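Local structure of M152 protein (Murid herpesvirus 1, 4G59) at residues B[24-29]-B[36-41]; B[79-84]-B[95-100]; B[195-200]-B[237-242]. The protein is an MHC class I-like viral immunoevasin that probably keeps ligands of the activating receptor NKG2D and MHC class I molecules from reaching the infected cell's surface. One frame throughout, in Å; residues are numbered along the deposited sequence.

Contact 1 (B[24-29]-B[36-41]); sequences TFISYR and RHSINL
Arg36 and Tyr28 face each other at one end of an antiparallel hairpin, and Arg36 loses more surface to the contact than any other residue in it. Its side chain leaves the backbone extended, then a bend at chi3 (62°) turns NE aside. One face of the guanidinium is turned to Tyr28, whose CD2 sits 4.2 Å above its plane and over its centre, while NH2 is 4.0 Å from Tyr28 CB. The guanidinium edge points to the CG2 methyl of Ile26. Ile26 carries the middle of the hairpin: its CB packs 3.5 Å from Ser38 OG, and its amide gives a nearly straight bond of 2.8 Å to Ser38 O, answered by Ser38 N to Ile26 O. Thr24 repeats that two-way backbone bonding with Asn40, its N 2.8 Å from Asn40 O.

On the other face Phe25 CD1 meets Ile39 CG1 at 3.6 Å, and Ser27 OG, in the plane of the His37 ring, hydrogen-bonds ND1 at 2.6 Å. Glu78 OE1 of helix 68-89 hydrogen-bonds His37 NE2, so the imidazole is fixed from both nitrogens.

This is the centre of the MHC-like platform. Strand 95-103 bonds to the far side of strand 22-31 and strand 48-50 to that of 34-40; helix 68-89 covers Ser27, His37 and Ile39, while Trp168 of helix 161-178 also touches Ile39.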
loop_
_atom_site.group_PDB
_atom_site.type_symbol
_atom_site.label_atom_id
_atom_site.label_comp_id
_atom_site.label_asym_id
_atom_site.label_seq_id
_atom_site.Cartn_x
_atom_site.Cartn_y
_atom_site.Cartn_z
ATOM N N THR B 24 15.649 -5.478 5.455
ATOM C CA THR B 24 14.372 -5.700 6.128
ATOM C C THR B 24 13.582 -6.798 5.421
ATOM O O THR B 24 13.234 -6.642 4.238
ATOM C CB THR B 24 13.541 -4.413 6.180
ATOM O OG1 THR B 24 14.209 -3.462 7.009
ATOM C CG2 THR B 24 12.178 -4.680 6.793
ATOM N N PHE B 25 13.300 -7.902 6.129
ATOM C CA PHE B 25 12.515 -8.997 5.557
ATOM C C PHE B 25 11.095 -8.861 6.065
ATOM O O PHE B 25 10.860 -8.934 7.289
ATOM C CB PHE B 25 13.078 -10.352 5.971
ATOM C CG PHE B 25 14.457 -10.640 5.432
ATOM C CD1 PHE B 25 14.625 -11.452 4.325
ATOM C CD2 PHE B 25 15.594 -10.096 6.031
ATOM C CE1 PHE B 25 15.884 -11.719 3.819
ATOM C CE2 PHE B 25 16.864 -10.365 5.517
ATOM C CZ PHE B 25 17.002 -11.173 4.407
ATOM N N ILE B 26 10.140 -8.659 5.155
ATOM C CA ILE B 26 8.756 -8.470 5.592
ATOM C C ILE B 26 7.844 -9.609 5.161
ATOM O O ILE B 26 7.883 -10.047 4.001
ATOM C CB ILE B 26 8.169 -7.123 5.142
ATOM C CG1 ILE B 26 8.868 -5.975 5.875
ATOM C CG2 ILE B 26 6.700 -7.032 5.481
ATOM C CD1 ILE B 26 8.641 -4.631 5.238
ATOM N N SER B 27 7.041 -10.105 6.104
ATOM C CA SER B 27 6.085 -11.157 5.804
ATOM C C SER B 27 4.699 -10.784 6.302
ATOM O O SER B 27 4.475 -10.519 7.505
ATOM C CB SER B 27 6.541 -12.500 6.363
ATOM O OG SER B 27 7.530 -13.056 5.533
ATOM N N TYR B 28 3.780 -10.764 5.347
ATOM C CA TYR B 28 2.406 -10.373 5.581
ATOM C C TYR B 28 1.516 -11.542 5.241
ATOM O O TYR B 28 1.414 -11.944 4.058
ATOM C CB TYR B 28 2.057 -9.203 4.655
ATOM C CG TYR B 28 0.585 -8.824 4.627
ATOM C CD1 TYR B 28 -0.166 -8.764 5.792
ATOM C CD2 TYR B 28 -0.043 -8.480 3.430
ATOM C CE1 TYR B 28 -1.498 -8.406 5.769
ATOM C CE2 TYR B 28 -1.386 -8.111 3.407
ATOM C CZ TYR B 28 -2.100 -8.080 4.578
ATOM O OH TYR B 28 -3.437 -7.720 4.555
ATOM N N ARG B 29 0.863 -12.086 6.262
ATOM C CA ARG B 29 -0.129 -13.122 6.036
ATOM C C ARG B 29 -1.493 -12.487 5.875
ATOM O O ARG B 29 -2.034 -11.892 6.808
ATOM C CB ARG B 29 -0.167 -14.134 7.171
ATOM C CG ARG B 29 -1.101 -15.283 6.861
ATOM C CD ARG B 29 -1.198 -16.260 8.003
ATOM N NE ARG B 29 -1.796 -17.503 7.534
ATOM C CZ ARG B 29 -3.105 -17.732 7.510
ATOM N NH1 ARG B 29 -3.966 -16.808 7.942
ATOM N NH2 ARG B 29 -3.550 -18.893 7.052
ATOM N N ARG B 36 2.482 -12.073 1.316
ATOM C CA ARG B 36 3.308 -11.205 0.504
ATOM C C ARG B 36 4.633 -11.109 1.244
ATOM O O ARG B 36 4.673 -10.677 2.401
ATOM C CB ARG B 36 2.676 -9.826 0.325
ATOM C CG ARG B 36 3.427 -8.909 -0.677
ATOM C CD ARG B 36 3.098 -7.434 -0.446
ATOM N NE ARG B 36 3.530 -7.060 0.894
ATOM C CZ ARG B 36 2.955 -6.124 1.641
ATOM N NH1 ARG B 36 1.915 -5.452 1.159
ATOM N NH2 ARG B 36 3.421 -5.863 2.871
ATOM N N HIS B 37 5.707 -11.553 0.598
ATOM C CA HIS B 37 7.047 -11.411 1.164
ATOM C C HIS B 37 7.835 -10.338 0.391
ATOM O O HIS B 37 7.650 -10.160 -0.820
ATOM C CB HIS B 37 7.810 -12.748 1.114
ATOM C CG HIS B 37 7.106 -13.892 1.787
ATOM N ND1 HIS B 37 6.964 -13.982 3.160
ATOM C CD2 HIS B 37 6.549 -15.018 1.277
ATOM C CE1 HIS B 37 6.339 -15.108 3.459
ATOM N NE2 HIS B 37 6.072 -15.752 2.335
ATOM N N SER B 38 8.713 -9.626 1.092
ATOM C CA SER B 38 9.528 -8.603 0.445
ATOM C C SER B 38 10.800 -8.340 1.223
ATOM O O SER B 38 10.818 -8.416 2.459
ATOM C CB SER B 38 8.774 -7.289 0.340
ATOM O OG SER B 38 8.548 -6.799 1.644
ATOM N N ILE B 39 11.869 -8.035 0.493
ATOM C CA ILE B 39 13.107 -7.579 1.130
ATOM C C ILE B 39 13.445 -6.172 0.632
ATOM O O ILE B 39 13.236 -5.857 -0.553
ATOM C CB ILE B 39 14.275 -8.488 0.782
ATOM C CG1 ILE B 39 13.952 -9.935 1.138
ATOM C CG2 ILE B 39 15.538 -8.014 1.479
ATOM C CD1 ILE B 39 14.783 -10.930 0.360
ATOM N N ASN B 40 13.966 -5.329 1.527
ATOM C CA ASN B 40 14.488 -4.040 1.102
ATOM C C ASN B 40 15.685 -3.645 1.952
ATOM O O ASN B 40 15.937 -4.248 2.999
ATOM C CB ASN B 40 13.390 -2.960 1.113
ATOM C CG ASN B 40 12.887 -2.647 2.515
ATOM O OD1 ASN B 40 13.421 -1.752 3.197
ATOM N ND2 ASN B 40 11.842 -3.372 2.957
ATOM N N LEU B 41 16.437 -2.658 1.484
ATOM C CA LEU B 41 17.595 -2.140 2.205
ATOM C C LEU B 41 17.146 -0.820 2.786
ATOM O O LEU B 41 16.068 -0.367 2.436
ATOM C CB LEU B 41 18.777 -1.969 1.247
ATOM C CG LEU B 41 19.316 -3.307 0.760
ATOM C CD1 LEU B 41 20.494 -3.118 -0.185
ATOM C CD2 LEU B 41 19.752 -4.130 1.969
#

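Contact 2 (B[79-84]-B[95-100]); sequences RFVYEY and VVFEYR
Phe80 and Phe97 meet where helix 68-89 lies on the beta sheet, the helix-over-platform packing of the MHC class I-like fold. The short helix and strand axes pass 10.6 Å apart at 139°, and side chains alone bridge that gap: Phe80, Val81 and Tyr84, three helix residues that share one side, press on Val95 and Phe97, with Tyr99 only brushed by Phe80.

The aromatic contacts centre on Phe97. Phe80 turns its edge to the Phe97 face, a T-shaped pair with centroids 5.5 Å apart and planes at 65°; its CE2 stands above the Phe97 plane, offset toward the rim. Tyr84 comes to the same ring from another direction, at the edge and near its plane, with CE2 3.9 Å from Phe97 CZ. CZ is therefore touched both from above and from the side. CG anti to the backbone N in both Phe80 and Tyr84 sends the two rings off the helix toward Phe97.

The tyrosine hydroxyls bring the polar chemistry, and their partners lie elsewhere. Tyr84 OH bonds to Gln112 on strand 106-114, and the ring also stacks on Tyr148. Tyr99 OH is held by Gln77, a turn earlier on the helix, and by the backbone of Ser152.

The aliphatic contacts belong to Val81, whose two methyls divide the work. Val81 points from the helix and Val95 and Phe97 from the sheet, so that they pass alongside one another, antiparallel, CG2 of Val81 resting 4.0 Å from Phe97 CD2 and CG1 3.7 Å from Val95 CG1.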
loop_
_atom_site.group_PDB
_atom_site.type_symbol
_atom_site.label_atom_id
_atom_site.label_comp_id
_atom_site.label_asym_id
_atom_site.label_seq_id
_atom_site.Cartn_x
_atom_site.Cartn_y
_atom_site.Cartn_z
ATOM N N ARG B 79 5.205 -21.246 7.575
ATOM C CA ARG B 79 4.964 -22.203 8.643
ATOM C C ARG B 79 4.723 -21.510 9.990
ATOM O O ARG B 79 3.715 -21.760 10.646
ATOM C CB ARG B 79 6.155 -23.158 8.776
ATOM C CG ARG B 79 5.815 -24.440 9.508
ATOM C CD ARG B 79 7.032 -25.102 10.117
ATOM N NE ARG B 79 7.822 -24.190 10.943
ATOM C CZ ARG B 79 7.523 -23.853 12.192
ATOM N NH1 ARG B 79 6.441 -24.343 12.769
ATOM N NH2 ARG B 79 8.302 -23.017 12.864
ATOM N N PHE B 80 5.645 -20.644 10.401
ATOM C CA PHE B 80 5.557 -20.012 11.716
ATOM C C PHE B 80 4.262 -19.224 11.916
ATOM O O PHE B 80 3.611 -19.327 12.953
ATOM C CB PHE B 80 6.770 -19.098 11.956
ATOM C CG PHE B 80 6.620 -18.179 13.159
ATOM C CD1 PHE B 80 6.535 -18.694 14.448
ATOM C CD2 PHE B 80 6.580 -16.794 12.994
ATOM C CE1 PHE B 80 6.402 -17.831 15.558
ATOM C CE2 PHE B 80 6.450 -15.929 14.093
ATOM C CZ PHE B 80 6.358 -16.447 15.379
ATOM N N VAL B 81 3.904 -18.424 10.918
ATOM C CA VAL B 81 2.749 -17.531 11.011
ATOM C C VAL B 81 1.451 -18.343 10.959
ATOM O O VAL B 81 0.442 -17.957 11.571
ATOM C CB VAL B 81 2.791 -16.421 9.909
ATOM C CG1 VAL B 81 1.558 -15.557 9.959
ATOM C CG2 VAL B 81 4.036 -15.548 10.065
ATOM N N TYR B 82 1.489 -19.473 10.247
ATOM C CA TYR B 82 0.345 -20.381 10.194
ATOM C C TYR B 82 0.063 -21.001 11.566
ATOM O O TYR B 82 -1.073 -20.947 12.042
ATOM C CB TYR B 82 0.545 -21.472 9.139
ATOM C CG TYR B 82 -0.446 -22.611 9.246
ATOM C CD1 TYR B 82 -1.770 -22.445 8.860
ATOM C CD2 TYR B 82 -0.060 -23.855 9.731
ATOM C CE1 TYR B 82 -2.681 -23.485 8.958
ATOM C CE2 TYR B 82 -0.965 -24.897 9.832
ATOM C CZ TYR B 82 -2.273 -24.704 9.446
ATOM O OH TYR B 82 -3.184 -25.729 9.547
ATOM N N GLU B 83 1.083 -21.586 12.199
ATOM C CA GLU B 83 0.928 -22.105 13.562
ATOM C C GLU B 83 0.407 -21.021 14.498
ATOM O O GLU B 83 -0.574 -21.235 15.200
ATOM C CB GLU B 83 2.241 -22.649 14.127
ATOM C CG GLU B 83 2.982 -23.622 13.236
ATOM C CD GLU B 83 2.248 -24.926 13.022
ATOM O OE1 GLU B 83 1.737 -25.492 14.009
ATOM O OE2 GLU B 83 2.192 -25.393 11.863
ATOM N N TYR B 84 1.069 -19.863 14.498
ATOM C CA TYR B 84 0.727 -18.769 15.404
ATOM C C TYR B 84 -0.741 -18.413 15.301
ATOM O O TYR B 84 -1.439 -18.356 16.317
ATOM C CB TYR B 84 1.571 -17.542 15.078
ATOM C CG TYR B 84 1.249 -16.295 15.876
ATOM C CD1 TYR B 84 0.800 -16.365 17.183
ATOM C CD2 TYR B 84 1.410 -15.038 15.313
ATOM C CE1 TYR B 84 0.521 -15.215 17.909
ATOM C CE2 TYR B 84 1.125 -13.884 16.027
ATOM C CZ TYR B 84 0.680 -13.977 17.318
ATOM O OH TYR B 84 0.403 -12.830 18.023
ATOM N N VAL B 95 -1.802 -10.389 9.602
ATOM C CA VAL B 95 -0.732 -10.013 10.521
ATOM C C VAL B 95 0.542 -9.773 9.720
ATOM O O VAL B 95 0.721 -10.370 8.644
ATOM C CB VAL B 95 -0.479 -11.123 11.593
ATOM C CG1 VAL B 95 -0.171 -12.449 10.949
ATOM C CG2 VAL B 95 0.651 -10.740 12.517
ATOM N N VAL B 96 1.422 -8.897 10.211
ATOM C CA VAL B 96 2.726 -8.708 9.550
ATOM C C VAL B 96 3.878 -8.943 10.517
ATOM O O VAL B 96 3.835 -8.494 11.667
ATOM C CB VAL B 96 2.888 -7.277 8.919
ATOM C CG1 VAL B 96 4.196 -7.168 8.111
ATOM C CG2 VAL B 96 1.709 -6.923 8.051
ATOM N N PHE B 97 4.919 -9.616 10.040
ATOM C CA PHE B 97 6.192 -9.656 10.767
ATOM C C PHE B 97 7.305 -8.986 9.978
ATOM O O PHE B 97 7.510 -9.273 8.793
ATOM C CB PHE B 97 6.583 -11.097 11.120
ATOM C CG PHE B 97 5.852 -11.623 12.316
ATOM C CD1 PHE B 97 6.383 -11.451 13.601
ATOM C CD2 PHE B 97 4.616 -12.249 12.181
ATOM C CE1 PHE B 97 5.713 -11.912 14.722
ATOM C CE2 PHE B 97 3.940 -12.708 13.322
ATOM C CZ PHE B 97 4.500 -12.538 14.590
ATOM N N GLU B 98 8.032 -8.108 10.654
ATOM C CA GLU B 98 9.104 -7.350 10.028
ATOM C C GLU B 98 10.433 -7.645 10.723
ATOM O O GLU B 98 10.586 -7.366 11.922
ATOM C CB GLU B 98 8.776 -5.879 10.160
ATOM C CG GLU B 98 9.638 -4.962 9.366
ATOM C CD GLU B 98 8.947 -3.642 9.132
ATOM O OE1 GLU B 98 7.749 -3.661 8.754
ATOM O OE2 GLU B 98 9.603 -2.599 9.347
ATOM N N TYR B 99 11.385 -8.221 9.987
ATOM C CA TYR B 99 12.724 -8.465 10.518
ATOM C C TYR B 99 13.720 -7.455 9.954
ATOM O O TYR B 99 14.068 -7.515 8.775
ATOM C CB TYR B 99 13.189 -9.878 10.167
ATOM C CG TYR B 99 12.307 -10.984 10.707
ATOM C CD1 TYR B 99 12.624 -11.647 11.891
ATOM C CD2 TYR B 99 11.161 -11.366 10.029
ATOM C CE1 TYR B 99 11.810 -12.674 12.376
ATOM C CE2 TYR B 99 10.360 -12.369 10.492
ATOM C CZ TYR B 99 10.679 -13.029 11.663
ATOM O OH TYR B 99 9.852 -14.036 12.098
ATOM N N ARG B 100 14.176 -6.518 10.777
ATOM C CA ARG B 100 15.166 -5.563 10.304
ATOM C C ARG B 100 16.542 -6.043 10.755
ATOM O O ARG B 100 16.859 -5.982 11.949
ATOM C CB ARG B 100 14.871 -4.166 10.827
ATOM C CG ARG B 100 15.708 -3.095 10.168
ATOM C CD ARG B 100 15.112 -1.706 10.370
ATOM N NE ARG B 100 16.119 -0.655 10.255
ATOM C CZ ARG B 100 16.947 -0.329 11.241
ATOM N NH1 ARG B 100 16.884 -0.981 12.398
ATOM N NH2 ARG B 100 17.839 0.635 11.076
#

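Contact 3 (B[195-200]-B[237-242]); sequences GYVSCT and LDLRDL
Tyr196 and Asp238 form an antiparallel non-hydrogen-bonded pair where strand 196-203 begins and strand 231-238 ends, in what is probably an immunoglobulin-like domain equivalent to alpha3 of MHC class I. Tyr196 CG is anti to its own carbonyl carbon (chi1 -60°), whereas Asp238 CG is anti to its backbone N, and these different first torsions bring the carboxylate to the edge of the ring. The two side chains cross obliquely, CE1 of the tyrosine 3.8 Å from Asp238 CG, with the two planes 78° apart.

Asp238 also faces Arg240. OD1 lies over the centre of the guanidinium face, and OD2 is 3.1 Å from Arg240 NH2. That salt bridge rests on charge alone, since the oxygen is well out of the guanidinium plane. A basic side chain of another protein's chain pairs with OD2 as well, and an aromatic residue of that chain meets Tyr196 edge-to-face, so this side of the sheet is part of an interface.

Val197 and Leu237 point to the opposite face, where both touch Phe250 of the second sheet. Their backbones bond in both directions, Leu237 N lying 2.7 Å from Val197 O. Val197 CG2 reaches Leu239 CG at 4.1 Å.

Gly195, with a phi of 79°, forms a G1 beta bulge with Tyr196 opposite Asn191. Its O accepts from Leu239 N at 2.9 Å, and Leu239 CG packs close against the same oxygen. From Asp238 to Asp241 the chain then makes a type II turn that carries Arg240. One water joins the two sides, 2.6 Å from Tyr196 OH and accepting from Arg240 NH2 at 2.9 Å.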
loop_
_atom_site.group_PDB
_atom_site.type_symbol
_atom_site.label_atom_id
_atom_site.label_comp_id
_atom_site.label_asym_id
_atom_site.label_seq_id
_atom_site.Cartn_x
_atom_site.Cartn_y
_atom_site.Cartn_z
ATOM N N GLY B 195 -9.346 19.903 -11.754
ATOM C CA GLY B 195 -8.301 20.714 -11.133
ATOM C C GLY B 195 -7.134 19.941 -10.528
ATOM O O GLY B 195 -6.325 20.494 -9.767
ATOM N N TYR B 196 -7.030 18.657 -10.869
ATOM C CA TYR B 196 -5.925 17.830 -10.388
ATOM C C TYR B 196 -4.702 17.900 -11.304
ATOM O O TYR B 196 -4.832 18.016 -12.524
ATOM C CB TYR B 196 -6.349 16.366 -10.281
ATOM C CG TYR B 196 -7.488 16.111 -9.338
ATOM C CD1 TYR B 196 -7.902 17.084 -8.437
ATOM C CD2 TYR B 196 -8.156 14.897 -9.356
ATOM C CE1 TYR B 196 -8.965 16.851 -7.555
ATOM C CE2 TYR B 196 -9.220 14.648 -8.496
ATOM C CZ TYR B 196 -9.619 15.624 -7.594
ATOM O OH TYR B 196 -10.672 15.381 -6.736
ATOM N N VAL B 197 -3.514 17.804 -10.710
ATOM C CA VAL B 197 -2.284 17.606 -11.464
ATOM C C VAL B 197 -1.573 16.387 -10.879
ATOM O O VAL B 197 -1.426 16.274 -9.659
ATOM C CB VAL B 197 -1.356 18.820 -11.353
ATOM C CG1 VAL B 197 -0.062 18.584 -12.145
ATOM C CG2 VAL B 197 -2.058 20.072 -11.861
ATOM N N SER B 198 -1.147 15.469 -11.738
ATOM C CA SER B 198 -0.339 14.334 -11.290
ATOM C C SER B 198 1.095 14.549 -11.744
ATOM O O SER B 198 1.330 15.161 -12.805
ATOM C CB SER B 198 -0.847 13.012 -11.877
ATOM O OG SER B 198 -0.791 13.013 -13.296
ATOM N N CYS B 199 2.051 14.076 -10.944
ATOM C CA CYS B 199 3.452 14.021 -11.390
ATOM C C CYS B 199 3.932 12.581 -11.316
ATOM O O CYS B 199 3.730 11.909 -10.291
ATOM C CB CYS B 199 4.336 14.901 -10.503
ATOM S SG CYS B 199 6.106 14.926 -10.961
ATOM N N THR B 200 4.584 12.109 -12.378
ATOM C CA THR B 200 5.039 10.707 -12.418
ATOM C C THR B 200 6.520 10.552 -12.767
ATOM O O THR B 200 7.007 11.195 -13.712
ATOM C CB THR B 200 4.215 9.900 -13.426
ATOM O OG1 THR B 200 2.824 10.061 -13.134
ATOM C CG2 THR B 200 4.551 8.415 -13.342
ATOM N N LEU B 237 -1.710 16.463 -6.952
ATOM C CA LEU B 237 -1.953 17.796 -6.408
ATOM C C LEU B 237 -3.373 18.225 -6.786
ATOM O O LEU B 237 -3.859 17.961 -7.909
ATOM C CB LEU B 237 -0.926 18.803 -6.974
ATOM C CG LEU B 237 -1.194 20.310 -6.837
ATOM C CD1 LEU B 237 -1.030 20.758 -5.392
ATOM C CD2 LEU B 237 -0.308 21.159 -7.747
ATOM N N ASP B 238 -4.029 18.880 -5.845
ATOM C CA ASP B 238 -5.313 19.470 -6.111
ATOM C C ASP B 238 -5.037 20.948 -6.159
ATOM O O ASP B 238 -4.686 21.546 -5.162
ATOM C CB ASP B 238 -6.284 19.160 -4.979
ATOM C CG ASP B 238 -7.693 19.608 -5.278
ATOM O OD1 ASP B 238 -7.888 20.388 -6.217
ATOM O OD2 ASP B 238 -8.612 19.175 -4.572
ATOM N N LEU B 239 -5.203 21.545 -7.323
ATOM C CA LEU B 239 -5.033 22.963 -7.438
ATOM C C LEU B 239 -6.132 23.462 -6.536
ATOM O O LEU B 239 -7.131 22.788 -6.337
ATOM C CB LEU B 239 -5.252 23.433 -8.870
ATOM C CG LEU B 239 -4.237 22.969 -9.910
ATOM C CD1 LEU B 239 -4.638 23.425 -11.281
ATOM C CD2 LEU B 239 -2.854 23.460 -9.578
ATOM N N ARG B 240 -5.944 24.623 -5.949
ATOM C CA ARG B 240 -6.934 25.140 -5.030
ATOM C C ARG B 240 -6.619 24.581 -3.667
ATOM O O ARG B 240 -7.407 24.711 -2.747
ATOM C CB ARG B 240 -8.325 24.591 -5.353
ATOM C CG ARG B 240 -8.691 23.271 -4.717
ATOM C CD ARG B 240 -10.208 23.099 -4.748
ATOM N NE ARG B 240 -10.664 21.773 -4.338
ATOM C CZ ARG B 240 -11.237 20.892 -5.152
ATOM N NH1 ARG B 240 -11.433 21.194 -6.428
ATOM N NH2 ARG B 240 -11.615 19.711 -4.692
ATOM N N ASP B 241 -5.433 24.009 -3.531
ATOM C CA ASP B 241 -4.903 23.687 -2.231
ATOM C C ASP B 241 -3.773 24.679 -2.314
ATOM O O ASP B 241 -3.094 24.955 -1.339
ATOM C CB ASP B 241 -4.373 22.267 -2.098
ATOM C CG ASP B 241 -5.410 21.311 -1.568
ATOM O OD1 ASP B 241 -6.500 21.771 -1.204
ATOM O OD2 ASP B 241 -5.143 20.101 -1.512
ATOM N N LEU B 242 -3.594 25.216 -3.514
ATOM C CA LEU B 242 -2.581 26.226 -3.781
ATOM C C LEU B 242 -3.098 27.643 -3.513
ATOM O O LEU B 242 -2.337 28.614 -3.585
ATOM C CB LEU B 242 -2.069 26.107 -5.222
ATOM C CG LEU B 242 -1.193 24.883 -5.523
ATOM C CD1 LEU B 242 -0.411 25.082 -6.795
ATOM C CD2 LEU B 242 -0.248 24.582 -4.363
HETATM O O HOH W 1 -12.350 17.356 -6.208
#

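How the contacts relate
Contacts 1 and 2 belong to one platform: strands 22-31 and 95-103 are neighbours in its sheet, bonded through Ser27 O with Phe97 N and Phe25 N with Tyr99 O, and helix 68-89 packs over both. Contact 1 binds strand to strand mainly through backbone hydrogen bonds, with one polar side-chain pair beneath the helix; contact 2 is a wholly buried apolar and aromatic layer between sheet and helix. Contact 3 stands apart, its centre about 32 Å from that of contact 1 and 39 Å from that of contact 2. It also pairs strands, but at a sheet end, where charge, water and another protein's chain take over on one face.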